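Local atomic coordinates of nigritoxine (Vibrio nigripulchritudo, PDB entry 5M41), a protein that acts as a bacterial toxin against crustaceans and insects and has a new fold. Residues S397-S401 with G623-E627; G391-V395 with K408-I413; N525-E529 with W540-P544; D288-L294 with R449-R454. All blocks are in the same frame, centred on the assembly; numbering follows the deposited sequence.

Contact 1 of 4, residues S397-S401 with G623-E627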
loop_
_atom_site.group_PDB
_atom_site.type_symbol
_atom_site.label_atom_id
_atom_site.label_comp_id
_atom_site.label_asym_id
_atom_site.label_seq_id
_atom_site.Cartn_x
_atom_site.Cartn_y
_atom_site.Cartn_z
ATOM N N SER A 397 -12.571 -3.993 -2.976
ATOM C CA SER A 397 -13.725 -4.870 -3.109
ATOM C C SER A 397 -14.088 -5.351 -4.515
ATOM O O SER A 397 -14.293 -6.553 -4.748
ATOM C CB SER A 397 -14.938 -4.170 -2.505
ATOM O OG SER A 397 -16.084 -4.873 -2.870
ATOM N N SER A 398 -14.203 -4.418 -5.442
ATOM C CA SER A 398 -14.636 -4.778 -6.773
ATOM C C SER A 398 -13.905 -3.899 -7.787
ATOM O O SER A 398 -14.508 -3.379 -8.730
ATOM C CB SER A 398 -16.145 -4.585 -6.868
ATOM O OG SER A 398 -16.445 -3.219 -6.616
ATOM N N SER A 399 -12.602 -3.732 -7.559
ATOM C CA SER A 399 -11.721 -2.973 -8.443
ATOM C C SER A 399 -11.257 -3.812 -9.643
ATOM O O SER A 399 -10.598 -4.838 -9.474
ATOM C CB SER A 399 -10.493 -2.509 -7.675
ATOM O OG SER A 399 -9.600 -1.830 -8.532
ATOM N N ALA A 400 -11.584 -3.349 -10.841
ATOM C CA ALA A 400 -11.076 -3.937 -12.080
ATOM C C ALA A 400 -9.547 -3.872 -12.148
ATOM O O ALA A 400 -8.906 -4.836 -12.534
ATOM C CB ALA A 400 -11.705 -3.262 -13.292
ATOM N N SER A 401 -8.980 -2.747 -11.726
ATOM C CA SER A 401 -7.552 -2.448 -11.918
ATOM C C SER A 401 -6.635 -2.877 -10.764
ATOM O O SER A 401 -5.421 -2.980 -10.936
ATOM C CB SER A 401 -7.388 -0.946 -12.153
ATOM O OG SER A 401 -7.972 -0.198 -11.074
ATOM N N GLY A 623 -20.876 2.662 -13.717
ATOM C CA GLY A 623 -20.857 1.847 -12.500
ATOM C C GLY A 623 -19.497 1.321 -12.062
ATOM O O GLY A 623 -18.441 1.812 -12.469
ATOM N N ASN A 624 -19.551 0.316 -11.200
ATOM C CA ASN A 624 -18.479 -0.637 -11.040
ATOM C C ASN A 624 -17.854 -0.956 -12.412
ATOM O O ASN A 624 -18.557 -1.325 -13.368
ATOM C CB ASN A 624 -19.071 -1.883 -10.397
ATOM C CG ASN A 624 -18.066 -2.993 -10.212
ATOM O OD1 ASN A 624 -17.412 -3.427 -11.146
ATOM N ND2 ASN A 624 -17.982 -3.493 -8.996
ATOM N N GLU A 625 -16.536 -0.788 -12.505
ATOM C CA GLU A 625 -15.844 -0.873 -13.778
ATOM C C GLU A 625 -15.796 -2.311 -14.269
ATOM O O GLU A 625 -15.933 -2.580 -15.460
ATOM C CB GLU A 625 -14.442 -0.264 -13.686
ATOM C CG GLU A 625 -13.730 -0.173 -15.039
ATOM C CD GLU A 625 -12.317 0.380 -14.922
ATOM O OE1 GLU A 625 -12.020 0.974 -13.876
ATOM O OE2 GLU A 625 -11.508 0.223 -15.865
ATOM N N MET A 626 -15.604 -3.228 -13.333
ATOM C CA MET A 626 -15.625 -4.654 -13.608
ATOM C C MET A 626 -16.971 -5.091 -14.215
ATOM O O MET A 626 -17.018 -5.819 -15.223
ATOM C CB MET A 626 -15.353 -5.390 -12.295
ATOM C CG MET A 626 -15.041 -6.858 -12.428
ATOM S SD MET A 626 -14.340 -7.510 -10.894
ATOM C CE MET A 626 -12.829 -6.604 -10.826
ATOM N N GLU A 627 -18.060 -4.644 -13.592
ATOM C CA GLU A 627 -19.396 -4.932 -14.088
ATOM C C GLU A 627 -19.545 -4.294 -15.475
ATOM O O GLU A 627 -20.092 -4.918 -16.397
ATOM C CB GLU A 627 -20.465 -4.414 -13.109
ATOM C CG GLU A 627 -20.549 -5.214 -11.810
ATOM C CD GLU A 627 -21.614 -4.723 -10.834
ATOM O OE1 GLU A 627 -22.122 -3.603 -10.961
ATOM O OE2 GLU A 627 -21.947 -5.464 -9.901
#
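N624 brings its side-chain amide against S398, with ND2 2.8 Å from S398 OG; the angle is too poor for a hydrogen bond, so this is a close polar approach. At its other end, N624 OD1 accepts from E627 N at 2.8 Å, the donor lying 38° out of the carbonyl plane. That bond makes N624 the N-cap of helix 625-632, and CG, trans to the backbone N (chi1 178°), holds the amide where ND2 can face the serine while OD1 serves the helix. E625 follows with an extended chain that runs past the A400 methyl: A400 CB is 4.0 Å from E625 CD. The carboxylate itself is engaged by Y609, whose OH hydrogen-bonds OE2. The arrangement is thus a capped helix start meeting the loop that joins helix 386-396 to helix 406-415, across 221 intervening residues. M626 then reaches across to the loop backbone. Its chain bends at the sulfur (chi3 -65°), carrying M626 CE over the backbone, 3.2 Å from S399 O and 3.4 Å from A400 CA. The A400 and M626 backbones come close too, CA to CA 4.9 Å, and both side chains also rest on F550 of helix 546-555.

Contact 2 of 4, residues G391-V395 with K408-I413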
loop_
_atom_site.group_PDB
_atom_site.type_symbol
_atom_site.label_atom_id
_atom_site.label_comp_id
_atom_site.label_asym_id
_atom_site.label_seq_id
_atom_site.Cartn_x
_atom_site.Cartn_y
_atom_site.Cartn_z
ATOM N N GLY A 391 -11.080 -0.311 5.603
ATOM C CA GLY A 391 -11.064 0.741 4.586
ATOM C C GLY A 391 -10.523 0.233 3.254
ATOM O O GLY A 391 -11.141 0.421 2.206
ATOM N N LEU A 392 -9.367 -0.412 3.289
ATOM C CA LEU A 392 -8.752 -0.913 2.068
ATOM C C LEU A 392 -9.629 -1.936 1.351
ATOM O O LEU A 392 -9.811 -1.866 0.123
ATOM C CB LEU A 392 -7.348 -1.493 2.342
ATOM C CG LEU A 392 -6.655 -2.142 1.129
ATOM C CD1 LEU A 392 -6.487 -1.171 -0.036
ATOM C CD2 LEU A 392 -5.315 -2.745 1.528
ATOM N N VAL A 393 -10.141 -2.900 2.106
ATOM C CA VAL A 393 -10.984 -3.939 1.534
ATOM C C VAL A 393 -12.221 -3.308 0.869
ATOM O O VAL A 393 -12.586 -3.677 -0.248
ATOM C CB VAL A 393 -11.405 -5.003 2.572
ATOM C CG1 VAL A 393 -12.585 -5.816 2.057
ATOM C CG2 VAL A 393 -10.251 -5.927 2.888
ATOM N N SER A 394 -12.840 -2.334 1.522
ATOM C CA SER A 394 -14.026 -1.708 0.925
ATOM C C SER A 394 -13.749 -1.050 -0.425
ATOM O O SER A 394 -14.635 -1.005 -1.280
ATOM C CB SER A 394 -14.681 -0.699 1.870
ATOM O OG SER A 394 -13.901 0.484 1.982
ATOM N N VAL A 395 -12.540 -0.528 -0.630
ATOM C CA VAL A 395 -12.232 0.077 -1.938
ATOM C C VAL A 395 -11.560 -0.898 -2.918
ATOM O O VAL A 395 -11.627 -0.692 -4.131
ATOM C CB VAL A 395 -11.463 1.423 -1.839
ATOM C CG1 VAL A 395 -12.302 2.483 -1.117
ATOM C CG2 VAL A 395 -10.114 1.231 -1.161
ATOM N N LYS A 408 -8.495 7.620 -2.571
ATOM C CA LYS A 408 -9.552 6.692 -2.127
ATOM C C LYS A 408 -9.124 5.828 -0.940
ATOM O O LYS A 408 -9.888 5.639 0.005
ATOM C CB LYS A 408 -10.005 5.775 -3.266
ATOM C CG LYS A 408 -11.164 6.311 -4.106
ATOM C CD LYS A 408 -11.492 5.317 -5.215
ATOM C CE LYS A 408 -12.721 5.714 -6.014
ATOM N NZ LYS A 408 -12.462 6.888 -6.882
ATOM N N ILE A 409 -7.903 5.300 -0.975
ATOM C CA ILE A 409 -7.439 4.494 0.151
ATOM C C ILE A 409 -7.353 5.353 1.414
ATOM O O ILE A 409 -7.887 4.974 2.465
ATOM C CB ILE A 409 -6.101 3.782 -0.146
ATOM C CG1 ILE A 409 -6.313 2.726 -1.247
ATOM C CG2 ILE A 409 -5.569 3.153 1.114
ATOM C CD1 ILE A 409 -5.052 2.301 -1.973
ATOM N N GLY A 410 -6.714 6.518 1.306
ATOM C CA GLY A 410 -6.591 7.416 2.458
ATOM C C GLY A 410 -7.941 7.771 3.077
ATOM O O GLY A 410 -8.104 7.741 4.303
ATOM N N ASN A 411 -8.905 8.109 2.221
ATOM C CA ASN A 411 -10.274 8.440 2.647
ATOM C C ASN A 411 -10.997 7.278 3.315
ATOM O O ASN A 411 -11.732 7.476 4.284
ATOM C CB ASN A 411 -11.103 8.933 1.462
ATOM C CG ASN A 411 -10.599 10.248 0.902
ATOM O OD1 ASN A 411 -9.728 10.899 1.485
ATOM N ND2 ASN A 411 -11.157 10.652 -0.231
ATOM N N ALA A 412 -10.787 6.063 2.812
ATOM C CA ALA A 412 -11.443 4.902 3.399
ATOM C C ALA A 412 -10.868 4.593 4.787
ATOM O O ALA A 412 -11.587 4.130 5.680
ATOM C CB ALA A 412 -11.339 3.708 2.467
ATOM N N ILE A 413 -9.585 4.884 4.976
ATOM C CA ILE A 413 -8.936 4.726 6.276
ATOM C C ILE A 413 -9.509 5.723 7.298
ATOM O O ILE A 413 -9.851 5.346 8.420
ATOM C CB ILE A 413 -7.410 4.893 6.154
ATOM C CG1 ILE A 413 -6.799 3.620 5.577
ATOM C CG2 ILE A 413 -6.783 5.242 7.504
ATOM C CD1 ILE A 413 -5.347 3.785 5.179
#
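The flat groups that meet between G391-V395 and K408-I413 are peptide units, since neither segment brings an aromatic ring. The A412 methyl lies over one face of the G391 carbonyl, with A412 CB 3.3 Å from G391 O and 3.7 Å from G391 C. G391 O also accepts from S394 OG at 2.8 Å, the hydroxyl tilted 27° from the carbonyl plane on the other side. In return, G391 CA makes a CA-H...O contact with A412 O. G391, having no side chain, lies with its CA 4.3 Å from A412 CA. The axes of 391-395 and 408-413 pass 8.3 Å apart, their directions 130° from one another, a close helix-helix crossing. Farther on, V395 divides its branches: CG1 packs on A412 CB at 3.9 Å, while CG2 touches I409 CG1, the two side chains crossing at about a right angle. L392 lies alongside I409 instead, CD1 to CG1 4.1 Å, and both rest on V367 of strand 366-370. K408 turns its end away, where NZ forms a salt bridge with D617. With small residues at the crossing and mainly apolar branches beside it, the two helices are joined by shape and van der Waals contact, not by charge.

Contact 3 of 4, residues N525-E529 with W540-P544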
loop_
_atom_site.group_PDB
_atom_site.type_symbol
_atom_site.label_atom_id
_atom_site.label_comp_id
_atom_site.label_asym_id
_atom_site.label_seq_id
_atom_site.Cartn_x
_atom_site.Cartn_y
_atom_site.Cartn_z
ATOM N N ASN A 525 -24.769 -14.888 -27.211
ATOM C CA ASN A 525 -23.611 -15.647 -26.723
ATOM C C ASN A 525 -23.455 -15.490 -25.217
ATOM O O ASN A 525 -23.677 -14.407 -24.676
ATOM C CB ASN A 525 -22.333 -15.220 -27.454
ATOM C CG ASN A 525 -22.438 -15.394 -28.964
ATOM O OD1 ASN A 525 -22.385 -16.508 -29.478
ATOM N ND2 ASN A 525 -22.593 -14.291 -29.679
ATOM N N ARG A 526 -23.097 -16.579 -24.541
ATOM C CA ARG A 526 -22.890 -16.545 -23.107
ATOM C C ARG A 526 -21.833 -17.525 -22.706
ATOM O O ARG A 526 -21.853 -18.671 -23.175
ATOM C CB ARG A 526 -24.179 -16.857 -22.358
ATOM C CG ARG A 526 -24.966 -15.627 -21.959
ATOM C CD ARG A 526 -25.984 -15.996 -20.903
ATOM N NE ARG A 526 -26.437 -14.821 -20.166
ATOM C CZ ARG A 526 -27.694 -14.388 -20.138
ATOM N NH1 ARG A 526 -28.646 -15.038 -20.801
ATOM N NH2 ARG A 526 -27.999 -13.304 -19.434
ATOM N N LEU A 527 -20.914 -17.075 -21.841
ATOM C CA LEU A 527 -19.944 -17.968 -21.227
ATOM C C LEU A 527 -20.667 -18.791 -20.151
ATOM O O LEU A 527 -21.288 -18.237 -19.233
ATOM C CB LEU A 527 -18.786 -17.190 -20.607
ATOM C CG LEU A 527 -17.779 -16.585 -21.601
ATOM C CD1 LEU A 527 -16.920 -15.500 -20.947
ATOM C CD2 LEU A 527 -16.923 -17.666 -22.268
ATOM N N GLN A 528 -20.595 -20.113 -20.261
ATOM C CA GLN A 528 -21.357 -20.953 -19.344
ATOM C C GLN A 528 -20.506 -22.090 -18.859
ATOM O O GLN A 528 -19.612 -22.556 -19.564
ATOM C CB GLN A 528 -22.633 -21.462 -20.015
ATOM C CG GLN A 528 -23.711 -20.401 -20.159
ATOM C CD GLN A 528 -25.033 -20.950 -20.687
ATOM O OE1 GLN A 528 -25.079 -21.591 -21.733
ATOM N NE2 GLN A 528 -26.116 -20.665 -19.978
ATOM N N GLU A 529 -20.760 -22.511 -17.631
ATOM C CA GLU A 529 -20.106 -23.693 -17.114
ATOM C C GLU A 529 -21.049 -24.912 -17.259
ATOM O O GLU A 529 -22.257 -24.802 -17.030
ATOM C CB GLU A 529 -19.676 -23.493 -15.660
ATOM C CG GLU A 529 -20.814 -23.582 -14.661
ATOM C CD GLU A 529 -20.394 -24.076 -13.282
ATOM O OE1 GLU A 529 -19.587 -25.030 -13.168
ATOM O OE2 GLU A 529 -20.902 -23.501 -12.299
ATOM N N TRP A 540 -26.087 -26.637 -17.948
ATOM C CA TRP A 540 -25.255 -25.443 -18.123
ATOM C C TRP A 540 -25.744 -24.324 -17.280
ATOM O O TRP A 540 -26.950 -24.184 -17.087
ATOM C CB TRP A 540 -25.302 -25.007 -19.573
ATOM C CG TRP A 540 -24.661 -26.004 -20.493
ATOM C CD1 TRP A 540 -25.265 -27.096 -21.112
ATOM C CD2 TRP A 540 -23.256 -26.048 -20.915
ATOM N NE1 TRP A 540 -24.357 -27.786 -21.871
ATOM C CE2 TRP A 540 -23.133 -27.208 -21.806
ATOM C CE3 TRP A 540 -22.127 -25.271 -20.654
ATOM C CZ2 TRP A 540 -21.921 -27.557 -22.404
ATOM C CZ3 TRP A 540 -20.914 -25.630 -21.262
ATOM C CH2 TRP A 540 -20.817 -26.739 -22.121
ATOM N N ARG A 541 -24.824 -23.508 -16.763
ATOM C CA ARG A 541 -25.221 -22.291 -16.052
ATOM C C ARG A 541 -24.245 -21.110 -16.245
ATOM O O ARG A 541 -23.034 -21.299 -16.450
ATOM C CB ARG A 541 -25.456 -22.572 -14.562
ATOM C CG ARG A 541 -24.202 -22.950 -13.784
ATOM C CD ARG A 541 -24.505 -23.617 -12.446
ATOM N NE ARG A 541 -23.337 -24.374 -11.999
ATOM C CZ ARG A 541 -23.362 -25.431 -11.191
ATOM N NH1 ARG A 541 -24.510 -25.895 -10.696
ATOM N NH2 ARG A 541 -22.220 -26.033 -10.891
ATOM N N ASP A 542 -24.799 -19.902 -16.162
ATOM C CA ASP A 542 -24.027 -18.647 -16.229
ATOM C C ASP A 542 -23.002 -18.534 -15.105
ATOM O O ASP A 542 -23.143 -19.178 -14.064
ATOM C CB ASP A 542 -24.972 -17.450 -16.100
ATOM C CG ASP A 542 -25.845 -17.256 -17.317
ATOM O OD1 ASP A 542 -25.507 -17.779 -18.396
ATOM O OD2 ASP A 542 -26.880 -16.576 -17.192
ATOM N N PHE A 543 -21.986 -17.695 -15.302
ATOM C CA PHE A 543 -21.227 -17.193 -14.163
ATOM C C PHE A 543 -22.221 -16.514 -13.221
ATOM O O PHE A 543 -23.085 -15.757 -13.669
ATOM C CB PHE A 543 -20.128 -16.221 -14.598
ATOM C CG PHE A 543 -18.904 -16.896 -15.167
ATOM C CD1 PHE A 543 -18.083 -17.667 -14.362
ATOM C CD2 PHE A 543 -18.579 -16.759 -16.502
ATOM C CE1 PHE A 543 -16.955 -18.290 -14.879
ATOM C CE2 PHE A 543 -17.452 -17.376 -17.027
ATOM C CZ PHE A 543 -16.642 -18.150 -16.215
ATOM N N PRO A 544 -22.133 -16.811 -11.919
ATOM C CA PRO A 544 -23.121 -16.257 -10.993
ATOM C C PRO A 544 -22.981 -14.741 -10.817
ATOM O O PRO A 544 -23.970 -14.058 -10.555
ATOM C CB PRO A 544 -22.832 -16.995 -9.680
ATOM C CG PRO A 544 -21.398 -17.387 -9.773
ATOM C CD PRO A 544 -21.173 -17.698 -11.237
HETATM O O HOH W 1 -21.996 -16.166 -17.903
#
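E529 and R541 make the tight part of this contact, bonded through both backbone and side chains. E529 N donates to R541 O at 2.8 Å and R541 N to E529 O at 2.9 Å, each with an angle of 159° at the hydrogen, which defines an antiparallel hydrogen-bonded pair. On the same side of the sheet, R541 NE donates to E529 OE2 at 2.6 Å in a salt bridge. The oxygen lies near the guanidinium plane, yet NE meets it from above the carboxylate, the two planes being 62° apart. The W540 side chain crosses that of Q528 at about a right angle, its ring edge toward Q528 O at CZ3; R512 adds a cation-pi contact to the indole. This is a beta hairpin of strands 523-532 and 538-542, the latter outermost in a four-stranded antiparallel sheet. Toward D542 the pairing loosens. Q528 NE2 gives D542 OD1 only a weak bond of 3.3 Å, while Q528 OE1 accepts from R512, and D542 OD2 stands over one face of the R526 guanidinium, 3.5 Å from NE, where charge alone acts; R526 also pairs with E524. A water fills in for direct pairing, donating to L527 O at 2.6 Å and accepting from F543 N. The F543 ring turns its edge to L527, with CE2 3.8 Å from L527 CB, and both side chains touch E549 of helix 546-555.

Contact 4 of 4, residues D288-L294 with R449-R454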
loop_
_atom_site.group_PDB
_atom_site.type_symbol
_atom_site.label_atom_id
_atom_site.label_comp_id
_atom_site.label_asym_id
_atom_site.label_seq_id
_atom_site.Cartn_x
_atom_site.Cartn_y
_atom_site.Cartn_z
ATOM N N ASP A 288 11.646 -9.465 -0.643
ATOM C CA ASP A 288 10.556 -10.437 -0.694
ATOM C C ASP A 288 10.774 -11.617 0.240
ATOM O O ASP A 288 11.902 -12.085 0.411
ATOM C CB ASP A 288 10.391 -10.960 -2.123
ATOM C CG ASP A 288 9.270 -10.257 -2.874
ATOM O OD1 ASP A 288 8.584 -10.960 -3.635
ATOM O OD2 ASP A 288 9.065 -9.024 -2.704
ATOM N N SER A 289 9.691 -12.084 0.853
ATOM C CA SER A 289 9.703 -13.378 1.504
ATOM C C SER A 289 9.759 -14.504 0.442
ATOM O O SER A 289 10.353 -15.566 0.663
ATOM C CB SER A 289 8.463 -13.548 2.372
ATOM O OG SER A 289 8.399 -14.886 2.826
ATOM N N GLY A 290 9.142 -14.252 -0.713
ATOM C CA GLY A 290 8.934 -15.274 -1.716
ATOM C C GLY A 290 7.625 -16.043 -1.566
ATOM O O GLY A 290 7.323 -16.882 -2.412
ATOM N N THR A 291 6.857 -15.772 -0.499
ATOM C CA THR A 291 5.552 -16.441 -0.275
ATOM C C THR A 291 4.400 -15.426 -0.112
ATOM O O THR A 291 4.643 -14.309 0.323
ATOM C CB THR A 291 5.625 -17.418 0.916
ATOM O OG1 THR A 291 4.324 -17.960 1.182
ATOM C CG2 THR A 291 6.161 -16.746 2.144
ATOM N N GLN A 292 3.170 -15.785 -0.492
ATOM C CA GLN A 292 2.070 -14.804 -0.558
ATOM C C GLN A 292 0.712 -15.426 -0.268
ATOM O O GLN A 292 0.547 -16.618 -0.459
ATOM C CB GLN A 292 2.047 -14.115 -1.925
ATOM C CG GLN A 292 1.461 -14.940 -3.083
ATOM C CD GLN A 292 1.850 -14.339 -4.426
ATOM O OE1 GLN A 292 2.873 -13.662 -4.534
ATOM N NE2 GLN A 292 1.037 -14.558 -5.435
ATOM N N LEU A 293 -0.254 -14.623 0.180
ATOM C CA LEU A 293 -1.629 -15.115 0.365
ATOM C C LEU A 293 -2.622 -14.304 -0.456
ATOM O O LEU A 293 -2.859 -13.128 -0.170
ATOM C CB LEU A 293 -2.037 -15.119 1.845
ATOM C CG LEU A 293 -3.442 -15.553 2.289
ATOM C CD1 LEU A 293 -3.783 -16.984 1.866
ATOM C CD2 LEU A 293 -3.545 -15.422 3.805
ATOM N N LEU A 294 -3.201 -14.939 -1.472
ATOM C CA LEU A 294 -4.144 -14.276 -2.363
ATOM C C LEU A 294 -5.540 -14.494 -1.817
ATOM O O LEU A 294 -5.909 -15.623 -1.523
ATOM C CB LEU A 294 -4.050 -14.850 -3.789
ATOM C CG LEU A 294 -4.917 -14.101 -4.819
ATOM C CD1 LEU A 294 -4.609 -12.602 -4.858
ATOM C CD2 LEU A 294 -4.813 -14.718 -6.203
ATOM N N ARG A 449 6.196 -10.145 -9.513
ATOM C CA ARG A 449 6.454 -11.332 -8.696
ATOM C C ARG A 449 5.163 -12.014 -8.300
ATOM O O ARG A 449 5.042 -13.237 -8.430
ATOM C CB ARG A 449 7.292 -11.007 -7.472
ATOM C CG ARG A 449 8.728 -10.635 -7.812
ATOM C CD ARG A 449 9.437 -10.151 -6.559
ATOM N NE ARG A 449 10.278 -8.995 -6.839
ATOM C CZ ARG A 449 10.239 -7.833 -6.195
ATOM N NH1 ARG A 449 9.413 -7.626 -5.170
ATOM N NH2 ARG A 449 11.074 -6.876 -6.574
ATOM N N VAL A 450 4.190 -11.216 -7.864
ATOM C CA VAL A 450 2.871 -11.736 -7.512
ATOM C C VAL A 450 2.279 -12.526 -8.692
ATOM O O VAL A 450 1.784 -13.640 -8.489
ATOM C CB VAL A 450 1.909 -10.619 -7.029
ATOM C CG1 VAL A 450 0.460 -11.098 -6.998
ATOM C CG2 VAL A 450 2.323 -10.088 -5.652
ATOM N N ALA A 451 2.358 -11.959 -9.903
ATOM C CA ALA A 451 1.821 -12.588 -11.126
ATOM C C ALA A 451 2.498 -13.919 -11.480
ATOM O O ALA A 451 1.833 -14.845 -11.974
ATOM C CB ALA A 451 1.884 -11.629 -12.314
ATOM N N ILE A 452 3.803 -14.014 -11.220
ATOM C CA ILE A 452 4.559 -15.255 -11.445
ATOM C C ILE A 452 4.033 -16.370 -10.542
ATOM O O ILE A 452 3.620 -17.431 -11.024
ATOM C CB ILE A 452 6.090 -15.081 -11.213
ATOM C CG1 ILE A 452 6.703 -14.049 -12.175
ATOM C CG2 ILE A 452 6.814 -16.420 -11.327
ATOM C CD1 ILE A 452 6.238 -14.154 -13.616
ATOM N N VAL A 453 4.045 -16.120 -9.235
ATOM C CA VAL A 453 3.557 -17.102 -8.269
ATOM C C VAL A 453 2.165 -17.611 -8.628
ATOM O O VAL A 453 1.946 -18.820 -8.667
ATOM C CB VAL A 453 3.609 -16.569 -6.828
ATOM C CG1 VAL A 453 3.075 -17.620 -5.860
ATOM C CG2 VAL A 453 5.038 -16.192 -6.482
ATOM N N ARG A 454 1.240 -16.703 -8.929
ATOM C CA ARG A 454 -0.120 -17.103 -9.298
ATOM C C ARG A 454 -0.139 -18.042 -10.506
ATOM O O ARG A 454 -0.875 -19.027 -10.512
ATOM C CB ARG A 454 -0.994 -15.897 -9.622
ATOM C CG ARG A 454 -1.476 -15.087 -8.441
ATOM C CD ARG A 454 -2.229 -13.879 -8.971
ATOM N NE ARG A 454 -3.622 -14.205 -9.280
ATOM C CZ ARG A 454 -4.495 -13.370 -9.843
ATOM N NH1 ARG A 454 -4.137 -12.136 -10.193
ATOM N NH2 ARG A 454 -5.741 -13.769 -10.059
#
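Q292 and V450 supply the straight hydrogen bond of this contact, and the glutamine can be followed outward from its backbone. Its CB points at helix 444-457, with CG placed between the backbone N and the carbonyl carbon (chi1 77°), and the chain then runs out extended. Q292 CG comes within 4.2 Å of V453 CG1. Q292 CD passes closer to the same valine, 3.7 Å from V453 CB. At the tip the amide splits its duties: Q292 NE2 donates to V450 O at 3.3 Å with an N-H...O angle of 170°, while OE1 lies against the CA of V450 and accepts from K344. The donor sits in the plane of the V450 carbonyl, on a lone pair, and the acceptor is close to the glutamine amide plane. V450 O also takes the helical bond from R454 N, so one carbonyl serves the helix and the glutamine together.

Two flanking contacts are less directional. D288 OD2 forms a salt bridge with R449 NH1 at 2.9 Å, but its hydrogen bond is weak, and the carboxylate and guanidinium planes stand 83° apart. At the other end L294 CD2 rests 3.3 Å from R454 NE, the two side chains crossing nearly at right angles, while the guanidinium is held by a salt bridge to E501. V450 and R454 also touch strand 328-336. The whole is a helix lying against strands of an antiparallel sheet, where side chains of 288-294 reach the helix backbone and its charged flanks.

Contact 2 lies closest to the centre of the chain and is mainly apolar; contact 4 is a surface contact joined by a hydrogen bond from a side-chain amide to a helix carbonyl and by a salt bridge. Contact 3, about 35 Å from the centre, pairs neighbouring strands by backbone bonds and salt bridges. Contact 1 is partly buried and rests on close packing. Contacts 1 and 2 adjoin in sequence: 397-401 lies in the loop between the two helices of contact 2, the two contact centres about 15 Å apart. Helix 546-555 touches side chains of contacts 1 and 3, whose nearest atoms are about 9 Å apart. Contacts 1 and 4 bridge distant sequence, contacts 2 and 3 near neighbours.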